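Phosphoribosylaminoimidazole-succinocarboxamide synthase (Saccharomyces cerevisiae, PDB 2CNQ) catalyses the ATP-dependent joining of 5-amino-4-carboxyimidazole ribotide to L-aspartate, giving the succinocarboxamide ribotide SAICAR in de novo purine biosynthesis. Local coordinates at residues A[8-22]-A[31-45]. Sequence-based numbering, arbitrary orientation. Where two conformers were deposited one is given.
Sequences LDGILPLVARGKVRD and LLFVATDRISAYDVI. With ADP (adenosine-5'-diphosphate), chain F; ADP (adenosine-5'-diphosphate), chain B.
Arg38 reaches across from the loop after strand 30-35 and sets its guanidinium against the carbonyls of the loop 18-20. Its CB already lies 3.3 Å from Lys19 O, CG and CD pass alongside the same carbonyl, and a bend at chi3 (-60°) brings NE round to bond it at 2.8 Å, nearly straight but from above the carbonyl plane. Beyond CZ, NH1 donates to Gly18 O, more weakly to Arg21 O, and to Asp22 OD2; NH2 joins it at OD2 (2.8 Å), end-on, with carboxylate and guanidinium only 24° from coplanar. NH2 also holds Thr4 O. The other carboxylate oxygen, Asp22 OD1, takes Arg17 NE from above its plane as well as Thr6 OG1, so one acid links two arginines in a salt-bridge network. Over one face of the Arg38 guanidinium lie Val20 O and Thr36 OG1. Thr36 OG1 donates to Val20 O at 2.6 Å, while Thr36 N reaches that oxygen from the opposite face of the carbonyl; OG1 in turn accepts from Arg38 N, an ST turn. Antiparallel pairing of Asp22 with Val34 and Arg21 with Ala35 carries the contact into the hairpin 21-25/30-35. There Arg21 CD rests over a face of Phe33, 3.4 Å from Phe33 CZ, the ring and guanidinium planes 30° apart. Further along, Leu32 CD2 packs against Leu12 CD1 at 3.7 Å. The loop so braced binds the ADP of chain B: Lys19 N and NZ both donate to O3B, Val20 N and Arg21 N share O2A, and the side-chain Arg21 NH1 donates to O1A. The ADP of chain F is bound by Tyr42 N and Asp43 N in the type I' turn 41-44. Loop 18-20, with Gly18 against the phosphates, is a glycine-containing phosphate-binding loop between antiparallel strands 14-17 and 21-25 in the nucleotide site of SAICAR synthetase.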
ATOM      1  N   LEU A   8      -0.280 -18.815 -14.989  1.00  6.21           N
ATOM      2  CA  LEU A   8       0.795 -18.690 -15.930  1.00  6.55           C
ATOM      3  C   LEU A   8       1.349 -20.012 -16.373  1.00  6.87           C
ATOM      4  O   LEU A   8       2.346 -20.066 -17.041  1.00  7.32           O
ATOM      5  CB  LEU A   8       1.910 -17.803 -15.414  1.00  6.71           C
ATOM      6  CG  LEU A   8       1.489 -16.380 -15.066  1.00  7.50           C
ATOM      7  CD1 LEU A   8       2.720 -15.550 -14.816  1.00  8.26           C
ATOM      8  CD2 LEU A   8       0.623 -15.736 -16.093  1.00  7.50           C
ATOM      9  N   ASP A   9       0.673 -21.095 -16.020  1.00  7.46           N
ATOM     10  CA  ASP A   9       0.988 -22.389 -16.585  1.00  7.89           C
ATOM     11  C   ASP A   9       2.430 -22.770 -16.418  1.00  8.40           C
ATOM     12  O   ASP A   9       3.024 -23.437 -17.254  1.00  9.78           O
ATOM     13  CB  ASP A   9       0.580 -22.462 -18.043  1.00  8.56           C
ATOM     14  CG  ASP A   9      -0.912 -22.442 -18.191  1.00 10.35           C
ATOM     15  OD1 ASP A   9      -1.592 -23.057 -17.354  1.00 15.63           O
ATOM     16  OD2 ASP A   9      -1.424 -21.811 -19.106  1.00 10.71           O
ATOM     17  N   GLY A  10       2.990 -22.374 -15.304  1.00  8.04           N
ATOM     18  CA  GLY A  10       4.322 -22.754 -14.976  1.00  8.93           C
ATOM     19  C   GLY A  10       5.369 -22.067 -15.771  1.00  8.39           C
ATOM     20  O   GLY A  10       6.513 -22.443 -15.692  1.00 10.00           O
ATOM     21  N   ILE A  11       5.028 -21.034 -16.520  1.00  7.68           N
ATOM     22  CA  ILE A  11       5.995 -20.390 -17.357  1.00  7.57           C
ATOM     23  C   ILE A  11       7.083 -19.752 -16.536  1.00  7.91           C
ATOM     24  O   ILE A  11       8.223 -19.738 -16.931  1.00  9.32           O
ATOM     25  CB  ILE A  11       5.310 -19.428 -18.268  1.00  7.71           C
ATOM     26  CG1 ILE A  11       4.496 -20.222 -19.285  1.00  8.13           C
ATOM     27  CG2 ILE A  11       6.290 -18.525 -18.964  1.00  8.40           C
ATOM     28  CD1 ILE A  11       3.463 -19.391 -19.962  1.00  9.18           C
ATOM     29  N   LEU A  12       6.714 -19.224 -15.379  1.00  7.39           N
ATOM     30  CA  LEU A  12       7.642 -18.716 -14.388  1.00  7.46           C
ATOM     31  C   LEU A  12       7.294 -19.396 -13.111  1.00  7.11           C
ATOM     32  O   LEU A  12       6.145 -19.622 -12.840  1.00  7.53           O
ATOM     33  CB  LEU A  12       7.479 -17.244 -14.169  1.00  7.61           C
ATOM     34  CG  LEU A  12       7.703 -16.361 -15.363  1.00  9.45           C
ATOM     35  CD1 LEU A  12       7.364 -14.956 -14.982  1.00 10.81           C
ATOM     36  CD2 LEU A  12       9.113 -16.479 -15.871  1.00 11.50           C
ATOM     37  N   PRO A  13       8.270 -19.640 -12.270  1.00  7.27           N
ATOM     38  CA  PRO A  13       7.964 -20.140 -10.955  1.00  7.55           C
ATOM     39  C   PRO A  13       7.209 -19.126 -10.153  1.00  6.73           C
ATOM     40  O   PRO A  13       7.478 -17.940 -10.228  1.00  7.09           O
ATOM     41  CB  PRO A  13       9.330 -20.378 -10.352  1.00  8.89           C
ATOM     42  CG  PRO A  13      10.302 -20.415 -11.485  1.00  9.84           C
ATOM     43  CD  PRO A  13       9.701 -19.484 -12.493  1.00  8.03           C
ATOM     44  N   LEU A  14       6.306 -19.608  -9.347  1.00  6.74           N
ATOM     45  CA  LEU A  14       5.578 -18.777  -8.450  1.00  6.73           C
ATOM     46  C   LEU A  14       6.360 -18.608  -7.205  1.00  6.75           C
ATOM     47  O   LEU A  14       6.694 -19.583  -6.573  1.00  7.55           O
ATOM     48  CB  LEU A  14       4.240 -19.420  -8.181  1.00  7.63           C
ATOM     49  CG  LEU A  14       3.285 -18.651  -7.279  1.00  7.50           C
ATOM     50  CD1 LEU A  14       2.860 -17.363  -7.913  1.00  7.78           C
ATOM     51  CD2 LEU A  14       2.128 -19.529  -6.962  1.00  8.65           C
ATOM     52  N   VAL A  15       6.646 -17.388  -6.829  1.00  7.06           N
ATOM     53  CA  VAL A  15       7.296 -17.099  -5.588  1.00  7.09           C
ATOM     54  C   VAL A  15       6.296 -17.054  -4.486  1.00  7.64           C
ATOM     55  O   VAL A  15       6.507 -17.628  -3.435  1.00  8.67           O
ATOM     56  CB  VAL A  15       8.069 -15.810  -5.677  1.00  7.72           C
ATOM     57  CG1 VAL A  15       8.606 -15.392  -4.350  1.00  9.24           C
ATOM     58  CG2 VAL A  15       9.171 -15.982  -6.694  1.00  9.28           C
ATOM     59  N   ALA A  16       5.193 -16.362  -4.677  1.00  7.44           N
ATOM     60  CA  ALA A  16       4.234 -16.191  -3.640  1.00  7.80           C
ATOM     61  C   ALA A  16       2.970 -15.700  -4.237  1.00  7.15           C
ATOM     62  O   ALA A  16       2.970 -15.058  -5.249  1.00  7.39           O
ATOM     63  CB  ALA A  16       4.709 -15.170  -2.649  1.00  8.97           C
ATOM     64  N   ARG A  17       1.888 -15.947  -3.542  1.00  7.51           N
ATOM     65  CA  ARG A  17       0.730 -15.107  -3.664  1.00  7.70           C
ATOM     66  C   ARG A  17       0.483 -14.484  -2.334  1.00  8.11           C
ATOM     67  O   ARG A  17       0.333 -15.173  -1.333  1.00 10.20           O
ATOM     68  CB  ARG A  17      -0.507 -15.870  -4.099  1.00  8.36           C
ATOM     69  CG  ARG A  17      -0.443 -16.338  -5.494  1.00  7.68           C
ATOM     70  CD  ARG A  17      -1.792 -16.762  -5.984  1.00  8.15           C
ATOM     71  NE  ARG A  17      -1.810 -17.057  -7.396  1.00  8.27           N
ATOM     72  CZ  ARG A  17      -1.536 -18.237  -7.924  1.00  7.62           C
ATOM     73  NH1 ARG A  17      -1.549 -18.384  -9.218  1.00  9.03           N
ATOM     74  NH2 ARG A  17      -1.288 -19.265  -7.154  1.00  8.25           N
ATOM     75  N   GLY A  18       0.443 -13.173  -2.322  1.00  7.49           N
ATOM     76  CA  GLY A  18       0.002 -12.437  -1.170  1.00  7.38           C
ATOM     77  C   GLY A  18      -1.485 -12.281  -1.248  1.00  7.06           C
ATOM     78  O   GLY A  18      -2.157 -12.912  -2.044  1.00  7.61           O
ATOM     79  N   LYS A  19      -2.021 -11.404  -0.442  1.00  7.19           N
ATOM     80  CA  LYS A  19      -3.430 -11.177  -0.499  1.00  8.11           C
ATOM     81  C   LYS A  19      -3.825 -10.568  -1.813  1.00  6.97           C
ATOM     82  O   LYS A  19      -4.925 -10.778  -2.268  1.00  7.47           O
ATOM     83  CB  LYS A  19      -3.889 -10.395   0.690  0.59  8.69           C
ATOM     84  CG  LYS A  19      -3.743 -11.251   1.939  0.59  9.37           C
ATOM     85  CD  LYS A  19      -4.194 -10.545   3.178  0.59  9.68           C
ATOM     86  CE  LYS A  19      -3.342  -9.300   3.504  0.59 12.47           C
ATOM     87  NZ  LYS A  19      -1.913  -9.667   3.769  0.59 12.79           N
ATOM     88  N   VAL A  20      -2.943  -9.793  -2.377  1.00  6.78           N
ATOM     89  CA  VAL A  20      -3.252  -9.072  -3.590  1.00  6.97           C
ATOM     90  C   VAL A  20      -2.391  -9.470  -4.736  1.00  6.65           C
ATOM     91  O   VAL A  20      -2.856  -9.494  -5.855  1.00  7.17           O
ATOM     92  CB  VAL A  20      -3.117  -7.554  -3.327  1.00  7.58           C
ATOM     93  CG1 VAL A  20      -3.199  -6.769  -4.609  1.00  8.73           C
ATOM     94  CG2 VAL A  20      -4.193  -7.138  -2.370  1.00  9.00           C
ATOM     95  N   ARG A  21      -1.128  -9.741  -4.507  1.00  6.57           N
ATOM     96  CA  ARG A  21      -0.221  -9.936  -5.576  1.00  6.22           C
ATOM     97  C   ARG A  21       0.109 -11.372  -5.788  1.00  5.51           C
ATOM     98  O   ARG A  21       0.164 -12.171  -4.875  1.00  6.60           O
ATOM     99  CB  ARG A  21       1.020  -9.151  -5.352  1.00  7.12           C
ATOM    100  CG  ARG A  21       0.638  -7.682  -5.402  1.00  9.00           C
ATOM    101  CD  ARG A  21       1.578  -6.803  -4.742  1.00  7.81           C
ATOM    102  NE  ARG A  21       1.185  -5.459  -4.956  1.00  7.51           N
ATOM    103  CZ  ARG A  21       0.242  -4.829  -4.305  1.00  6.81           C
ATOM    104  NH1 ARG A  21      -0.232  -5.275  -3.172  1.00  7.55           N
ATOM    105  NH2 ARG A  21      -0.194  -3.693  -4.802  1.00  7.00           N
ATOM    106  N   ASP A  22       0.340 -11.680  -7.042  1.00  5.47           N
ATOM    107  CA  ASP A  22       0.917 -12.938  -7.473  1.00  5.76           C
ATOM    108  C   ASP A  22       2.297 -12.595  -7.934  1.00  5.95           C
ATOM    109  O   ASP A  22       2.462 -11.703  -8.745  1.00  6.39           O
ATOM    110  CB  ASP A  22       0.134 -13.573  -8.595  1.00  6.10           C
ATOM    111  CG  ASP A  22      -1.222 -14.018  -8.221  1.00  5.62           C
ATOM    112  OD1 ASP A  22      -1.872 -14.642  -9.095  1.00  6.79           O
ATOM    113  OD2 ASP A  22      -1.676 -13.822  -7.095  1.00  7.07           O
ATOM    114  N   LEU A  31      11.514 -10.179 -10.046  1.00  6.64           N
ATOM    115  CA  LEU A  31      10.192 -10.691  -9.835  1.00  6.17           C
ATOM    116  C   LEU A  31       9.251 -10.021 -10.781  1.00  6.06           C
ATOM    117  O   LEU A  31       9.376  -8.866 -11.111  1.00  6.76           O
ATOM    118  CB  LEU A  31       9.730 -10.395  -8.437  1.00  6.95           C
ATOM    119  CG  LEU A  31      10.595 -10.952  -7.351  1.00  8.41           C
ATOM    120  CD1 LEU A  31      10.135 -10.356  -6.042  1.00 10.07           C
ATOM    121  CD2 LEU A  31      10.555 -12.442  -7.320  1.00  8.91           C
ATOM    122  N   LEU A  32       8.248 -10.783 -11.168  1.00  6.24           N
ATOM    123  CA  LEU A  32       7.068 -10.297 -11.841  1.00  6.67           C
ATOM    124  C   LEU A  32       6.034 -10.136 -10.750  1.00  6.10           C
ATOM    125  O   LEU A  32       5.609 -11.087 -10.133  1.00  6.50           O
ATOM    126  CB  LEU A  32       6.640 -11.290 -12.889  1.00  6.76           C
ATOM    127  CG  LEU A  32       5.331 -11.024 -13.546  1.00  8.39           C
ATOM    128  CD1 LEU A  32       5.380  -9.717 -14.247  1.00  9.83           C
ATOM    129  CD2 LEU A  32       4.965 -12.156 -14.464  1.00  9.05           C
ATOM    130  N   PHE A  33       5.677  -8.893 -10.493  1.00  6.22           N
ATOM    131  CA  PHE A  33       4.940  -8.513  -9.319  1.00  6.15           C
ATOM    132  C   PHE A  33       3.558  -8.095  -9.794  1.00  5.57           C
ATOM    133  O   PHE A  33       3.392  -6.991 -10.273  1.00  6.12           O
ATOM    134  CB  PHE A  33       5.737  -7.348  -8.731  1.00  6.69           C
ATOM    135  CG  PHE A  33       5.363  -6.950  -7.353  1.00  6.58           C
ATOM    136  CD1 PHE A  33       4.729  -5.754  -7.110  1.00  6.84           C
ATOM    137  CD2 PHE A  33       5.722  -7.709  -6.307  1.00  6.78           C
ATOM    138  CE1 PHE A  33       4.486  -5.351  -5.819  1.00  7.77           C
ATOM    139  CE2 PHE A  33       5.491  -7.308  -5.010  1.00  7.18           C
ATOM    140  CZ  PHE A  33       4.859  -6.128  -4.788  1.00  7.36           C
ATOM    141  N   VAL A  34       2.633  -9.013  -9.716  1.00  5.54           N
ATOM    142  CA  VAL A  34       1.360  -8.846 -10.362  1.00  5.59           C
ATOM    143  C   VAL A  34       0.334  -8.513  -9.327  1.00  5.71           C
ATOM    144  O   VAL A  34       0.072  -9.306  -8.453  1.00  6.63           O
ATOM    145  CB  VAL A  34       0.929 -10.099 -11.118  1.00  6.31           C
ATOM    146  CG1 VAL A  34      -0.289  -9.753 -11.930  1.00  6.50           C
ATOM    147  CG2 VAL A  34       2.041 -10.622 -11.987  1.00  6.12           C
ATOM    148  N   ALA A  35      -0.269  -7.352  -9.430  1.00  5.44           N
ATOM    149  CA  ALA A  35      -1.361  -7.004  -8.562  1.00  5.33           C
ATOM    150  C   ALA A  35      -2.616  -7.518  -9.182  1.00  5.30           C
ATOM    151  O   ALA A  35      -3.033  -7.054 -10.218  1.00  5.38           O
ATOM    152  CB  ALA A  35      -1.429  -5.530  -8.343  1.00  6.09           C
ATOM    153  N   THR A  36      -3.203  -8.504  -8.555  1.00  5.43           N
ATOM    154  CA  THR A  36      -4.469  -9.007  -8.969  1.00  5.37           C
ATOM    155  C   THR A  36      -5.532  -8.036  -8.513  1.00  5.46           C
ATOM    156  O   THR A  36      -5.235  -6.985  -7.988  1.00  6.12           O
ATOM    157  CB  THR A  36      -4.729 -10.398  -8.440  1.00  5.61           C
ATOM    158  OG1 THR A  36      -5.063 -10.321  -7.064  1.00  6.02           O
ATOM    159  CG2 THR A  36      -3.583 -11.321  -8.714  1.00  6.53           C
ATOM    160  N   ASP A  37      -6.762  -8.430  -8.737  1.00  5.31           N
ATOM    161  CA  ASP A  37      -7.914  -7.678  -8.345  1.00  5.61           C
ATOM    162  C   ASP A  37      -8.501  -8.145  -7.060  1.00  5.96           C
ATOM    163  O   ASP A  37      -9.571  -7.714  -6.688  1.00  6.85           O
ATOM    164  CB  ASP A  37      -8.916  -7.697  -9.459  1.00  5.60           C
ATOM    165  CG  ASP A  37      -8.437  -6.952 -10.643  1.00  5.88           C
ATOM    166  OD1 ASP A  37      -8.902  -7.258 -11.754  1.00  6.19           O
ATOM    167  OD2 ASP A  37      -7.612  -6.046 -10.500  1.00  5.71           O
ATOM    168  N   ARG A  38      -7.806  -9.017  -6.361  1.00  5.76           N
ATOM    169  CA  ARG A  38      -8.254  -9.430  -5.085  1.00  6.25           C
ATOM    170  C   ARG A  38      -8.265  -8.253  -4.137  1.00  6.07           C
ATOM    171  O   ARG A  38      -7.514  -7.310  -4.258  1.00  6.73           O
ATOM    172  CB  ARG A  38      -7.342 -10.501  -4.523  1.00  6.23           C
ATOM    173  CG  ARG A  38      -7.333 -11.767  -5.358  1.00  6.53           C
ATOM    174  CD  ARG A  38      -6.600 -12.880  -4.699  1.00  7.16           C
ATOM    175  NE  ARG A  38      -5.217 -12.591  -4.420  1.00  6.60           N
ATOM    176  CZ  ARG A  38      -4.192 -12.984  -5.155  1.00  6.46           C
ATOM    177  NH1 ARG A  38      -2.969 -12.757  -4.750  1.00  6.94           N
ATOM    178  NH2 ARG A  38      -4.376 -13.604  -6.295  1.00  6.50           N
ATOM    179  N   ILE A  39      -9.110  -8.333  -3.151  1.00  6.40           N
ATOM    180  CA  ILE A  39      -9.120  -7.337  -2.107  1.00  6.43           C
ATOM    181  C   ILE A  39      -9.315  -8.052  -0.819  1.00  6.93           C
ATOM    182  O   ILE A  39     -10.003  -9.047  -0.748  1.00  7.20           O
ATOM    183  CB  ILE A  39     -10.177  -6.282  -2.359  1.00  7.09           C
ATOM    184  CG1 ILE A  39     -10.085  -5.146  -1.352  1.00  7.81           C
ATOM    185  CG2 ILE A  39     -11.559  -6.871  -2.395  1.00  7.94           C
ATOM    186  CD1 ILE A  39     -10.882  -3.940  -1.750  1.00  7.82           C
ATOM    187  N   SER A  40      -8.686  -7.548   0.201  1.00  7.39           N
ATOM    188  CA  SER A  40      -8.722  -8.157   1.498  1.00  7.30           C
ATOM    189  C   SER A  40      -9.014  -7.114   2.508  1.00  7.33           C
ATOM    190  O   SER A  40      -8.813  -5.944   2.304  1.00  8.63           O
ATOM    191  CB  SER A  40      -7.379  -8.770   1.773  1.00  8.62           C
ATOM    192  OG  SER A  40      -6.365  -7.796   1.780  1.00 12.37           O
ATOM    193  N   ALA A  41      -9.499  -7.550   3.642  1.00  6.87           N
ATOM    194  CA  ALA A  41      -9.681  -6.649   4.756  1.00  7.32           C
ATOM    195  C   ALA A  41      -9.536  -7.492   5.967  1.00  8.19           C
ATOM    196  O   ALA A  41      -9.964  -8.634   5.991  1.00  8.12           O
ATOM    197  CB  ALA A  41     -11.014  -6.016   4.712  1.00  8.67           C
ATOM    198  N   TYR A  42      -8.923  -6.937   6.983  1.00  8.52           N
ATOM    199  CA  TYR A  42      -8.681  -7.671   8.193  1.00  9.98           C
ATOM    200  C   TYR A  42      -8.003  -8.984   7.887  1.00  9.94           C
ATOM    201  O   TYR A  42      -8.262  -9.987   8.533  1.00 11.76           O
ATOM    202  CB  TYR A  42      -9.946  -7.844   8.997  1.00 10.62           C
ATOM    203  CG  TYR A  42     -10.635  -6.545   9.248  1.00  9.96           C
ATOM    204  CD1 TYR A  42     -10.119  -5.624  10.094  1.00 10.70           C
ATOM    205  CD2 TYR A  42     -11.814  -6.258   8.620  1.00  9.65           C
ATOM    206  CE1 TYR A  42     -10.778  -4.448  10.333  1.00 11.35           C
ATOM    207  CE2 TYR A  42     -12.483  -5.117   8.835  1.00 10.54           C
ATOM    208  CZ  TYR A  42     -11.969  -4.204   9.684  1.00 10.37           C
ATOM    209  OH  TYR A  42     -12.673  -3.056   9.910  1.00 11.45           O
ATOM    210  N   ASP A  43      -7.097  -8.962   6.926  1.00  9.65           N
ATOM    211  CA  ASP A  43      -6.277 -10.109   6.584  1.00  9.74           C
ATOM    212  C   ASP A  43      -7.037 -11.247   5.989  1.00  9.42           C
ATOM    213  O   ASP A  43      -6.519 -12.333   5.931  1.00 11.14           O
ATOM    214  CB  ASP A  43      -5.407 -10.561   7.727  1.00 11.07           C
ATOM    215  CG  ASP A  43      -4.342  -9.588   8.017  1.00 12.04           C
ATOM    216  OD1 ASP A  43      -4.165  -9.271   9.186  1.00 16.34           O
ATOM    217  OD2 ASP A  43      -3.675  -9.118   7.082  1.00 15.31           O
ATOM    218  N   VAL A  44      -8.229 -10.993   5.472  1.00  8.41           N
ATOM    219  CA  VAL A  44      -8.952 -12.010   4.772  1.00  8.22           C
ATOM    220  C   VAL A  44      -9.330 -11.491   3.421  1.00  7.59           C
ATOM    221  O   VAL A  44      -9.792 -10.378   3.273  1.00  7.86           O
ATOM    222  CB  VAL A  44     -10.224 -12.260   5.573  0.61  9.18           C
ATOM    223  CG1 VAL A  44     -11.044 -13.266   4.895  0.61  9.24           C
ATOM    224  CG2 VAL A  44      -9.865 -12.672   7.004  0.61 10.07           C
ATOM    225  N   ILE A  45      -9.151 -12.314   2.419  1.00  7.63           N
ATOM    226  CA  ILE A  45      -9.440 -11.960   1.070  1.00  7.39           C
ATOM    227  C   ILE A  45     -10.909 -12.115   0.848  1.00  7.12           C
ATOM    228  O   ILE A  45     -11.513 -13.082   1.243  1.00  8.12           O
ATOM    229  CB  ILE A  45      -8.656 -12.851   0.129  1.00  8.01           C
ATOM    230  CG1 ILE A  45      -7.164 -12.691   0.376  1.00  9.12           C
ATOM    231  CG2 ILE A  45      -8.958 -12.520  -1.292  1.00  9.38           C
ATOM    232  CD1 ILE A  45      -6.336 -13.715  -0.304  1.00  9.73           C
TER
HETATM  233  PB  ADP F1311      -5.340  -6.818   4.679  0.30 15.89           P
HETATM  234  O1B ADP F1311      -5.414  -8.231   4.206  0.30 13.51           O
HETATM  235  O2B ADP F1311      -4.087  -6.486   5.444  0.30 17.96           O
HETATM  236  O3B ADP F1311      -5.680  -5.866   3.555  0.20 17.22           O
HETATM  237  PA  ADP F1311      -6.354  -5.041   6.242  0.60 10.28           P
HETATM  238  O1A ADP F1311      -7.585  -4.461   6.824  0.60  6.79           O
HETATM  239  O2A ADP F1311      -5.884  -4.099   5.196  0.60  8.52           O
HETATM  240  O3A ADP F1311      -6.463  -6.548   5.795  0.60 12.19           O
HETATM  241  O5' ADP F1311      -5.189  -5.134   7.285  0.60 12.06           O
HETATM  242  C5' ADP F1311      -4.516  -3.948   7.650  0.60 12.89           C
HETATM  243  C4' ADP F1311      -3.556  -4.127   8.809  0.60 14.88           C
HETATM  244  O4' ADP F1311      -4.336  -4.432   9.960  0.60 15.02           O
HETATM  245  C3' ADP F1311      -2.616  -5.274   8.543  0.60 13.76           C
HETATM  246  O3' ADP F1311      -1.369  -5.019   9.162  0.60 15.02           O
HETATM  247  C2' ADP F1311      -3.329  -6.407   9.211  0.60 14.04           C
HETATM  248  O2' ADP F1311      -2.424  -7.392   9.639  0.60 12.17           O
HETATM  249  C1' ADP F1311      -3.970  -5.727  10.398  0.60 14.03           C
HETATM  250  N9  ADP F1311      -5.186  -6.397  10.846  0.60 14.11           N
HETATM  251  C8  ADP F1311      -6.084  -6.942  10.045  0.60 13.69           C
HETATM  252  N7  ADP F1311      -7.082  -7.491  10.749  0.60 15.22           N
HETATM  253  C5  ADP F1311      -6.818  -7.271  12.026  0.60 14.79           C
HETATM  254  C6  ADP F1311      -7.531  -7.608  13.238  0.60 15.37           C
HETATM  255  N6  ADP F1311      -8.700  -8.286  13.144  0.60 16.26           N
HETATM  256  N1  ADP F1311      -6.951  -7.224  14.391  0.60 16.08           N
HETATM  257  C2  ADP F1311      -5.762  -6.551  14.431  0.60 15.85           C
HETATM  258  N3  ADP F1311      -5.061  -6.202  13.326  0.60 15.93           N
HETATM  259  C4  ADP F1311      -5.554  -6.543  12.112  0.60 14.27           C
HETATM  260  PB  ADP B1307       0.594  -9.162   1.436  1.00  7.97           P
HETATM  261  O1B ADP B1307       0.329  -7.739   1.603  1.00  9.67           O
HETATM  262  O2B ADP B1307       1.597  -9.664   2.387  1.00 11.30           O
HETATM  263  O3B ADP B1307      -0.531 -10.075   1.449  1.00 10.42           O
HETATM  264  PA  ADP B1307       0.940  -8.637  -1.347  1.00  6.51           P
HETATM  265  O1A ADP B1307       0.913  -7.182  -1.182  1.00  7.41           O
HETATM  266  O2A ADP B1307      -0.198  -9.305  -1.958  1.00  6.59           O
HETATM  267  O3A ADP B1307       1.284  -9.337   0.017  1.00  7.60           O
HETATM  268  O5' ADP B1307       2.197  -9.073  -2.181  1.00  6.84           O
HETATM  269  C5' ADP B1307       3.447  -8.422  -2.171  1.00  6.92           C
HETATM  270  C4' ADP B1307       4.441  -9.271  -1.436  1.00  6.78           C
HETATM  271  O4' ADP B1307       5.705  -9.018  -2.045  1.00  6.98           O
HETATM  272  C3' ADP B1307       4.609  -8.900   0.005  1.00  7.16           C
HETATM  273  O3' ADP B1307       5.095 -10.001   0.733  1.00  8.35           O
HETATM  274  C2' ADP B1307       5.707  -7.872  -0.054  1.00  6.88           C
HETATM  275  O2' ADP B1307       6.360  -7.676   1.160  1.00  7.34           O
HETATM  276  C1' ADP B1307       6.586  -8.482  -1.079  1.00  6.68           C
HETATM  277  N9  ADP B1307       7.472  -7.594  -1.771  1.00  6.31           N
HETATM  278  C8  ADP B1307       7.209  -6.347  -2.164  1.00  6.39           C
HETATM  279  N7  ADP B1307       8.179  -5.821  -2.865  1.00  6.45           N
HETATM  280  C5  ADP B1307       9.117  -6.780  -2.919  1.00  6.68           C
HETATM  281  C6  ADP B1307      10.386  -6.888  -3.534  1.00  7.19           C
HETATM  282  N6  ADP B1307      10.884  -5.899  -4.248  1.00  7.23           N
HETATM  283  N1  ADP B1307      11.113  -7.979  -3.329  1.00  7.93           N
HETATM  284  C2  ADP B1307      10.586  -8.988  -2.642  1.00  8.26           C
HETATM  285  N3  ADP B1307       9.383  -9.037  -2.091  1.00  7.80           N
HETATM  286  C4  ADP B1307       8.667  -7.923  -2.230  1.00  6.87           C